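Local coordinates for malonate decarboxylase subunit alpha (Acinetobacter baumannii ATCC 17978, PDB 6MPR) that probably acts as the acyl-carrier-protein transferase of malonate decarboxylase, exchanging the acetyl group on the carrier protein for malonyl, at the interface of chains A and B. Coordinates in Å, arbitrary orientation; residue numbers count along the deposited sequence, not the author numbering. Chains: chain A/B, Malonate decarboxylase subunit alpha.

Contacts 1 and 2 belong to one two-fold interface between identical subunits, and the centres of their C-alpha atoms are about 24 Å apart. They have no residue position in common, but the stretch after helix 391-394 serves both: its 400-403 loop enters contact 1 from chain B, and helix 406-410 with A:Arg412 lines contact 2 from chain A. The symmetry repeats each contact with the chains exchanged, so this stretch acts in both roles in every subunit. Contact 1 centres on a carboxylate and a tyrosine, contact 2 on a leucine and a cation-pi stack; the symmetry fits a dimer, which the structure alone does not prove.

Contact 1: the interface of chains A and B. Residues chain A 142, 144-145, 148, 358, 393; chain B 359, 400-403.
A:Glu145 reaches from helix 143-149 into the 400-403 loop of chain B, while B:Tyr359, at the end of helix 350-359, lies across the first turn of helix 143-149 of chain A. Both chains are malonate decarboxylase alpha subunits (Mal_decarbox_Al family), and this patch belongs to their two-fold interface, possibly the dimer contact.

The polar core is the carboxylate of A:Glu145. Its chain runs straight out, CG anti to the backbone N (chi1 177°), and delivers OE1 to three donors. On the syn side OE1 meets the backbone N of B:His403 at 2.8 Å and, farther out of the carboxylate plane, the backbone N of B:Arg402 at 3.1 Å. The imidazole ND1 of B:His403 comes to the anti side at 2.5 Å, with OE1 lying in the ring plane. The histidine CG sits between its backbone N and carbonyl carbon (chi1 85°), which turns the ring back so that ND1 and the backbone N converge on one oxygen. The other oxygen, OE2, accepts the backbone N of A:Thr142 at 3.0 Å on its anti side, as in one half of a capping box, which restrains rotation of the carboxylate.

Second-shell bonds shape the loop. B:Arg401 grips the carbonyl O of B:His403 side-on with NE and NH2, and its guanidinium lies over the imidazole, with CE1 3.4 Å above the guanidinium plane.

Packing is carried by B:Tyr359. Its ring crosses the A:Glu145 side chain at about a right angle; CD1 touches CB of A:Glu145 at 3.5 Å, and the ring and carboxylate planes are 31° apart. CG1 and CD1 of A:Ile144 come over the CE2 rim of the same face. At the far end the phenol OH donates to the amide OD1 of A:Asn393 at 2.8 Å, in the carbonyl plane and on a lone pair, the ring and amide being steeply inclined to each other.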
ATOM      1  N   THR A 142      10.074  -4.075   4.088  1.00  9.66           N
ATOM      2  CA  THR A 142       9.833  -2.635   4.018  1.00  7.86           C
ATOM      3  C   THR A 142       8.609  -2.320   4.889  1.00 10.57           C
ATOM      4  O   THR A 142       7.830  -3.206   5.216  1.00 10.03           O
ATOM      5  CB  THR A 142       9.671  -2.158   2.559  1.00 10.13           C
ATOM      6  OG1 THR A 142       9.634  -0.715   2.497  1.00  9.50           O
ATOM      7  CG2 THR A 142       8.439  -2.737   1.879  1.00  8.95           C
ATOM      8  N   ILE A 144       5.523  -0.818   4.979  1.00 13.31           N
ATOM      9  CA  ILE A 144       4.120  -1.170   4.793  1.00  8.74           C
ATOM     10  C   ILE A 144       3.941  -2.638   4.446  1.00  9.61           C
ATOM     11  O   ILE A 144       2.841  -3.167   4.616  1.00  9.03           O
ATOM     12  CB  ILE A 144       3.416  -0.292   3.741  1.00 10.87           C
ATOM     13  CG1 ILE A 144       4.056  -0.455   2.364  1.00 10.25           C
ATOM     14  CG2 ILE A 144       3.390   1.164   4.216  1.00 14.04           C
ATOM     15  CD1 ILE A 144       3.291   0.265   1.275  1.00 12.46           C
ATOM     16  N   GLU A 145       4.995  -3.318   3.977  1.00 10.69           N
ATOM     17  CA  GLU A 145       4.959  -4.779   3.893  1.00  9.94           C
ATOM     18  C   GLU A 145       4.809  -5.404   5.276  1.00 11.35           C
ATOM     19  O   GLU A 145       4.004  -6.327   5.476  1.00 10.12           O
ATOM     20  CB  GLU A 145       6.231  -5.279   3.194  1.00  8.01           C
ATOM     21  CG  GLU A 145       6.396  -6.788   3.088  1.00  8.43           C
ATOM     22  CD  GLU A 145       7.801  -7.162   2.605  1.00 12.31           C
ATOM     23  OE1 GLU A 145       8.021  -8.339   2.245  1.00 11.62           O
ATOM     24  OE2 GLU A 145       8.696  -6.281   2.625  1.00 11.92           O
ATOM     25  N   SER A 148       1.351  -4.965   6.588  1.00 10.06           N
ATOM     26  CA  SER A 148       0.367  -5.790   5.899  0.52  9.14           C
ATOM     27  C   SER A 148       0.313  -7.202   6.464  1.00  8.58           C
ATOM     28  O   SER A 148      -0.743  -7.833   6.419  1.00  8.25           O
ATOM     29  CB  SER A 148       0.669  -5.832   4.402  0.52  8.61           C
ATOM     30  OG  SER A 148       1.716  -6.748   4.128  0.52 10.02           O
ATOM     31  N   GLN A 358       4.542   4.806  -3.153  1.00 10.17           N
ATOM     32  CA  GLN A 358       4.581   3.734  -4.145  1.00 10.17           C
ATOM     33  C   GLN A 358       3.718   4.062  -5.365  1.00  9.92           C
ATOM     34  O   GLN A 358       4.180   3.987  -6.508  1.00 11.61           O
ATOM     35  CB  GLN A 358       4.099   2.416  -3.528  1.00  9.97           C
ATOM     36  CG  GLN A 358       3.904   1.367  -4.634  1.00 11.24           C
ATOM     37  CD  GLN A 358       3.251   0.079  -4.172  1.00 17.94           C
ATOM     38  OE1 GLN A 358       2.911  -0.762  -5.000  1.00 20.26           O
ATOM     39  NE2 GLN A 358       3.089  -0.090  -2.866  1.00 23.03           N
ATOM     40  N   ASN A 393      10.005  -0.112  -0.784  1.00 10.42           N
ATOM     41  CA  ASN A 393       8.684   0.294  -1.246  1.00  8.20           C
ATOM     42  C   ASN A 393       8.762   1.539  -2.120  1.00 10.53           C
ATOM     43  O   ASN A 393       8.008   1.676  -3.086  1.00 12.22           O
ATOM     44  CB  ASN A 393       7.770   0.539  -0.049  1.00  8.72           C
ATOM     45  CG  ASN A 393       6.399   1.044  -0.462  1.00 10.25           C
ATOM     46  OD1 ASN A 393       5.633   0.323  -1.104  1.00 11.35           O
ATOM     47  ND2 ASN A 393       6.094   2.296  -0.114  1.00  9.21           N
TER
ATOM     48  N   TYR B 359       1.170  -7.325  -0.479  1.00  8.29           N
ATOM     49  CA  TYR B 359       2.462  -7.540   0.155  1.00  9.28           C
ATOM     50  C   TYR B 359       2.546  -8.774   1.032  1.00 10.97           C
ATOM     51  O   TYR B 359       3.662  -9.208   1.333  1.00 12.50           O
ATOM     52  CB  TYR B 359       2.821  -6.340   1.040  1.00  7.39           C
ATOM     53  CG  TYR B 359       3.674  -5.285   0.375  1.00 10.68           C
ATOM     54  CD1 TYR B 359       4.970  -5.567  -0.028  1.00 10.14           C
ATOM     55  CD2 TYR B 359       3.187  -4.010   0.173  1.00  9.09           C
ATOM     56  CE1 TYR B 359       5.760  -4.608  -0.625  1.00  7.99           C
ATOM     57  CE2 TYR B 359       3.982  -3.013  -0.422  1.00 10.89           C
ATOM     58  CZ  TYR B 359       5.265  -3.334  -0.821  1.00 11.10           C
ATOM     59  OH  TYR B 359       6.073  -2.392  -1.405  1.00 11.13           O
ATOM     60  N   GLY B 400       8.532  -4.263  -4.408  1.00 11.46           N
ATOM     61  CA  GLY B 400       9.037  -3.793  -3.132  1.00 12.23           C
ATOM     62  C   GLY B 400       9.084  -4.858  -2.056  1.00 12.99           C
ATOM     63  O   GLY B 400       9.641  -4.628  -0.979  1.00 12.16           O
ATOM     64  N   ARG B 401       8.526  -6.033  -2.327  1.00 11.19           N
ATOM     65  CA  ARG B 401       8.486  -7.077  -1.309  1.00  8.55           C
ATOM     66  C   ARG B 401       9.860  -7.707  -1.099  1.00 12.52           C
ATOM     67  O   ARG B 401      10.571  -8.038  -2.055  1.00 10.27           O
ATOM     68  CB  ARG B 401       7.471  -8.153  -1.689  1.00  9.43           C
ATOM     69  CG  ARG B 401       7.643  -9.434  -0.849  1.00  8.50           C
ATOM     70  CD  ARG B 401       6.497 -10.430  -1.042  1.00 11.23           C
ATOM     71  NE  ARG B 401       6.807 -11.681  -0.357  1.00 11.92           N
ATOM     72  CZ  ARG B 401       5.940 -12.649  -0.092  1.00 11.30           C
ATOM     73  NH1 ARG B 401       4.661 -12.551  -0.462  1.00 10.39           N
ATOM     74  NH2 ARG B 401       6.371 -13.739   0.542  1.00 10.27           N
ATOM     75  N   ARG B 402      10.217  -7.926   0.169  1.00 11.02           N
ATOM     76  CA  ARG B 402      11.489  -8.560   0.491  1.00  9.68           C
ATOM     77  C   ARG B 402      11.374  -9.801   1.366  1.00 12.64           C
ATOM     78  O   ARG B 402      12.342 -10.580   1.412  1.00 16.51           O
ATOM     79  CB  ARG B 402      12.424  -7.561   1.189  1.00 12.94           C
ATOM     80  CG  ARG B 402      12.753  -6.294   0.369  1.00 12.89           C
ATOM     81  CD  ARG B 402      13.625  -6.616  -0.836  1.00 13.62           C
ATOM     82  NE  ARG B 402      14.005  -5.425  -1.597  1.00 10.63           N
ATOM     83  CZ  ARG B 402      13.358  -5.006  -2.684  1.00 10.01           C
ATOM     84  NH1 ARG B 402      12.313  -5.686  -3.135  1.00 11.85           N
ATOM     85  NH2 ARG B 402      13.771  -3.925  -3.331  1.00 10.28           N
ATOM     86  N   HIS B 403      10.256 -10.015   2.068  1.00 10.80           N
ATOM     87  CA  HIS B 403      10.161 -11.154   2.973  1.00  9.19           C
ATOM     88  C   HIS B 403       9.841 -12.427   2.204  1.00 10.37           C
ATOM     89  O   HIS B 403       9.081 -12.409   1.232  1.00 11.04           O
ATOM     90  CB  HIS B 403       9.124 -10.905   4.086  1.00 11.14           C
ATOM     91  CG  HIS B 403       7.704 -11.242   3.724  1.00 10.29           C
ATOM     92  ND1 HIS B 403       6.903 -10.399   2.986  1.00 13.37           N
ATOM     93  CD2 HIS B 403       6.923 -12.298   4.063  1.00 13.38           C
ATOM     94  CE1 HIS B 403       5.699 -10.930   2.860  1.00 10.27           C
ATOM     95  NE2 HIS B 403       5.684 -12.085   3.503  1.00 11.08           N
TER

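Contact 2: the interface of chains A and B. Residues chain A 408-409, 412, 422-426; chain B 461-463, 468.
A mixed apolar and polar subunit interface forms where B:Leu462 pushes its isobutyl group in among A:Trp408, A:Leu409, A:Arg412 and A:Arg425, and it may contribute to holding the two alpha subunits together in the two-fold dimer of the deposited assembly.

The two methyls of B:Leu462 divide the apolar work. CD1 slides past A:Leu409, meeting its CD2 at 3.5 Å, while CD2 touches the outer CH2 corner of the A:Trp408 indole at 3.7 Å and also approaches CA of A:Arg425. The indole is backed within its own chain by CA of A:Gly426, which sits over the centre of one face.

On either side of this leucine the backbone of chain B is held by polar groups. The guanidinium of A:Arg412, its chain bent at chi3 (62°), presents NH1 to the carbonyl O of B:Pro461 at 3.0 Å; the bond is nearly straight and lies in the guanidinium plane, but the nitrogen stands above the carbonyl plane. Water 2 links NH2 of the same arginine to the same carbonyl oxygen, 2.6 Å from the water. After the leucine, the backbone N of B:Ala463 donates to the carbonyl O of A:Tyr422 at 3.0 Å.

A second cluster gathers round B:Tyr468. The extended side chain of A:Arg425 runs over one face of the phenol ring in the opposite direction, with guanidinium and ring planes 7° apart; NE lies 3.7 Å from the ring centroid in a cation-pi stack. At the ring edge the phenol OH shares water 1 with the carbonyl oxygens of A:Tyr422 and A:Ala424, the latter 2.6 Å from the water, so one solvent molecule links the tyrosine to the backbone at the C-terminal end of helix 418-423.

In the fold, chain A contributes helix 406-410, the loop after it, the end of helix 418-423 and the loop leading to strand 429-433; chain B contributes the loop between helix 450-458 and the 3-10 helix 469-471.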
ATOM      1  N   TRP A 408       5.919   9.214 -15.789  1.00 16.38           N
ATOM      2  CA  TRP A 408       5.731   7.766 -15.812  1.00 15.88           C
ATOM      3  C   TRP A 408       5.585   7.254 -17.243  1.00 15.86           C
ATOM      4  O   TRP A 408       6.142   6.206 -17.595  1.00 17.44           O
ATOM      5  CB  TRP A 408       4.511   7.419 -14.963  1.00 13.11           C
ATOM      6  CG  TRP A 408       4.173   5.974 -14.789  1.00 11.69           C
ATOM      7  CD1 TRP A 408       4.674   5.120 -13.852  1.00 11.71           C
ATOM      8  CD2 TRP A 408       3.195   5.235 -15.525  1.00 11.34           C
ATOM      9  NE1 TRP A 408       4.088   3.878 -13.979  1.00 11.58           N
ATOM     10  CE2 TRP A 408       3.165   3.930 -14.990  1.00 10.04           C
ATOM     11  CE3 TRP A 408       2.342   5.547 -16.581  1.00 14.40           C
ATOM     12  CZ2 TRP A 408       2.332   2.941 -15.490  1.00 13.06           C
ATOM     13  CZ3 TRP A 408       1.504   4.565 -17.068  1.00 14.21           C
ATOM     14  CH2 TRP A 408       1.509   3.272 -16.525  1.00 16.49           C
ATOM     15  N   LEU A 409       4.857   7.987 -18.087  1.00 14.39           N
ATOM     16  CA  LEU A 409       4.787   7.629 -19.503  1.00 14.32           C
ATOM     17  C   LEU A 409       6.138   7.761 -20.197  1.00 18.79           C
ATOM     18  O   LEU A 409       6.410   7.034 -21.161  1.00 18.65           O
ATOM     19  CB  LEU A 409       3.772   8.518 -20.232  1.00 16.51           C
ATOM     20  CG  LEU A 409       2.297   8.209 -20.026  1.00 19.55           C
ATOM     21  CD1 LEU A 409       1.428   9.238 -20.765  1.00 21.47           C
ATOM     22  CD2 LEU A 409       2.024   6.804 -20.542  1.00 20.51           C
ATOM     23  N   ARG A 412       8.115   4.624 -20.784  1.00 14.86           N
ATOM     24  CA  ARG A 412       7.574   3.552 -21.607  1.00 15.99           C
ATOM     25  C   ARG A 412       8.410   3.328 -22.867  1.00 20.00           C
ATOM     26  O   ARG A 412       8.974   4.263 -23.440  1.00 19.65           O
ATOM     27  CB  ARG A 412       6.125   3.858 -22.003  1.00 13.87           C
ATOM     28  CG  ARG A 412       5.495   2.797 -22.897  1.00 17.39           C
ATOM     29  CD  ARG A 412       3.997   2.996 -23.101  1.00 19.56           C
ATOM     30  NE  ARG A 412       3.650   4.254 -23.757  1.00 19.13           N
ATOM     31  CZ  ARG A 412       2.417   4.573 -24.150  1.00 17.13           C
ATOM     32  NH1 ARG A 412       1.417   3.708 -23.987  1.00 19.56           N
ATOM     33  NH2 ARG A 412       2.181   5.747 -24.723  1.00 19.78           N
ATOM     34  N   TYR A 422       0.544   0.559 -27.205  1.00 22.47           N
ATOM     35  CA  TYR A 422      -0.632   0.536 -26.338  1.00 20.74           C
ATOM     36  C   TYR A 422      -0.553  -0.591 -25.314  1.00 21.92           C
ATOM     37  O   TYR A 422      -1.130  -0.475 -24.223  1.00 19.64           O
ATOM     38  CB  TYR A 422      -1.904   0.417 -27.181  1.00 17.99           C
ATOM     39  CG  TYR A 422      -2.436   1.745 -27.666  1.00 24.97           C
ATOM     40  CD1 TYR A 422      -2.926   2.681 -26.771  1.00 22.15           C
ATOM     41  CD2 TYR A 422      -2.461   2.055 -29.018  1.00 31.85           C
ATOM     42  CE1 TYR A 422      -3.416   3.899 -27.207  1.00 25.23           C
ATOM     43  CE2 TYR A 422      -2.953   3.272 -29.465  1.00 31.39           C
ATOM     44  CZ  TYR A 422      -3.424   4.190 -28.553  1.00 33.66           C
ATOM     45  OH  TYR A 422      -3.920   5.398 -28.984  1.00 35.97           O
ATOM     46  N   LEU A 423       0.177  -1.672 -25.623  1.00 17.10           N
ATOM     47  CA  LEU A 423       0.358  -2.775 -24.684  1.00 16.68           C
ATOM     48  C   LEU A 423       1.557  -2.588 -23.761  1.00 21.41           C
ATOM     49  O   LEU A 423       1.717  -3.366 -22.816  1.00 26.52           O
ATOM     50  CB  LEU A 423       0.508  -4.106 -25.450  1.00 17.60           C
ATOM     51  CG  LEU A 423      -0.654  -4.508 -26.357  1.00 20.94           C
ATOM     52  CD1 LEU A 423      -0.298  -5.729 -27.245  1.00 20.54           C
ATOM     53  CD2 LEU A 423      -1.890  -4.805 -25.528  1.00 25.24           C
ATOM     54  N   ALA A 424       2.406  -1.600 -24.018  1.00 21.97           N
ATOM     55  CA  ALA A 424       3.492  -1.298 -23.109  1.00 20.74           C
ATOM     56  C   ALA A 424       2.980  -0.414 -21.973  1.00 19.48           C
ATOM     57  O   ALA A 424       1.892   0.160 -22.048  1.00 20.98           O
ATOM     58  CB  ALA A 424       4.639  -0.616 -23.851  1.00 19.40           C
ATOM     59  N   ARG A 425       3.754  -0.330 -20.902  1.00 20.88           N
ATOM     60  CA  ARG A 425       3.352   0.509 -19.784  1.00 18.51           C
ATOM     61  C   ARG A 425       4.495   1.414 -19.346  1.00 13.74           C
ATOM     62  O   ARG A 425       5.672   1.193 -19.661  1.00 15.06           O
ATOM     63  CB  ARG A 425       2.855  -0.330 -18.602  1.00 23.92           C
ATOM     64  CG  ARG A 425       3.607  -1.624 -18.407  1.00 23.16           C
ATOM     65  CD  ARG A 425       3.172  -2.194 -17.086  1.00 24.02           C
ATOM     66  NE  ARG A 425       3.589  -3.569 -16.876  1.00 19.75           N
ATOM     67  CZ  ARG A 425       3.318  -4.221 -15.752  1.00 16.67           C
ATOM     68  NH1 ARG A 425       2.650  -3.597 -14.793  1.00 12.26           N
ATOM     69  NH2 ARG A 425       3.698  -5.478 -15.591  1.00 14.81           N
ATOM     70  N   GLY A 426       4.123   2.468 -18.633  1.00 14.51           N
ATOM     71  CA  GLY A 426       5.098   3.357 -18.049  1.00 13.98           C
ATOM     72  C   GLY A 426       5.793   2.694 -16.878  1.00 13.77           C
ATOM     73  O   GLY A 426       5.549   1.532 -16.533  1.00 14.17           O
TER
ATOM     74  N   PRO B 461      -3.900   6.740 -23.053  1.00 22.73           N
ATOM     75  CA  PRO B 461      -2.593   6.439 -23.657  1.00 20.58           C
ATOM     76  C   PRO B 461      -2.219   4.964 -23.605  1.00 25.81           C
ATOM     77  O   PRO B 461      -1.400   4.528 -24.423  1.00 20.26           O
ATOM     78  CB  PRO B 461      -1.624   7.308 -22.844  1.00 20.41           C
ATOM     79  CG  PRO B 461      -2.297   7.455 -21.505  1.00 29.56           C
ATOM     80  CD  PRO B 461      -3.774   7.513 -21.800  1.00 23.32           C
ATOM     81  N   LEU B 462      -2.793   4.178 -22.691  1.00 18.45           N
ATOM     82  CA  LEU B 462      -2.526   2.746 -22.600  1.00 18.54           C
ATOM     83  C   LEU B 462      -3.812   1.960 -22.787  1.00 19.60           C
ATOM     84  O   LEU B 462      -4.861   2.348 -22.262  1.00 17.42           O
ATOM     85  CB  LEU B 462      -1.927   2.333 -21.228  1.00 17.54           C
ATOM     86  CG  LEU B 462      -0.470   2.588 -20.851  1.00 20.14           C
ATOM     87  CD1 LEU B 462      -0.207   4.076 -20.784  1.00 17.03           C
ATOM     88  CD2 LEU B 462      -0.161   1.947 -19.513  1.00 22.03           C
ATOM     89  N   ALA B 463      -3.716   0.829 -23.485  1.00 18.17           N
ATOM     90  CA  ALA B 463      -4.770  -0.167 -23.428  1.00 21.29           C
ATOM     91  C   ALA B 463      -5.052  -0.496 -21.965  1.00 19.52           C
ATOM     92  O   ALA B 463      -4.118  -0.850 -21.228  1.00 15.48           O
ATOM     93  CB  ALA B 463      -4.370  -1.437 -24.177  1.00 20.82           C
ATOM     94  N   TYR B 468      -0.986  -7.675 -16.722  1.00 14.60           N
ATOM     95  CA  TYR B 468      -0.004  -7.826 -17.788  1.00 12.10           C
ATOM     96  C   TYR B 468       0.549  -9.250 -17.800  1.00 13.33           C
ATOM     97  O   TYR B 468       0.697  -9.886 -16.753  1.00 13.33           O
ATOM     98  CB  TYR B 468       1.120  -6.807 -17.614  1.00 12.63           C
ATOM     99  CG  TYR B 468       0.693  -5.415 -17.990  1.00 15.33           C
ATOM    100  CD1 TYR B 468       0.039  -4.595 -17.076  1.00 12.02           C
ATOM    101  CD2 TYR B 468       0.903  -4.933 -19.271  1.00 14.10           C
ATOM    102  CE1 TYR B 468      -0.380  -3.313 -17.442  1.00 15.64           C
ATOM    103  CE2 TYR B 468       0.499  -3.669 -19.641  1.00 15.86           C
ATOM    104  CZ  TYR B 468      -0.143  -2.863 -18.731  1.00 13.34           C
ATOM    105  OH  TYR B 468      -0.551  -1.603 -19.122  1.00 15.76           O
TER
HETATM  106  O   HOH W   1      -0.462  -0.793 -21.674  1.00 21.71           O
HETATM  107  O   HOH W   2      -0.129   5.523 -26.457  1.00 29.32           O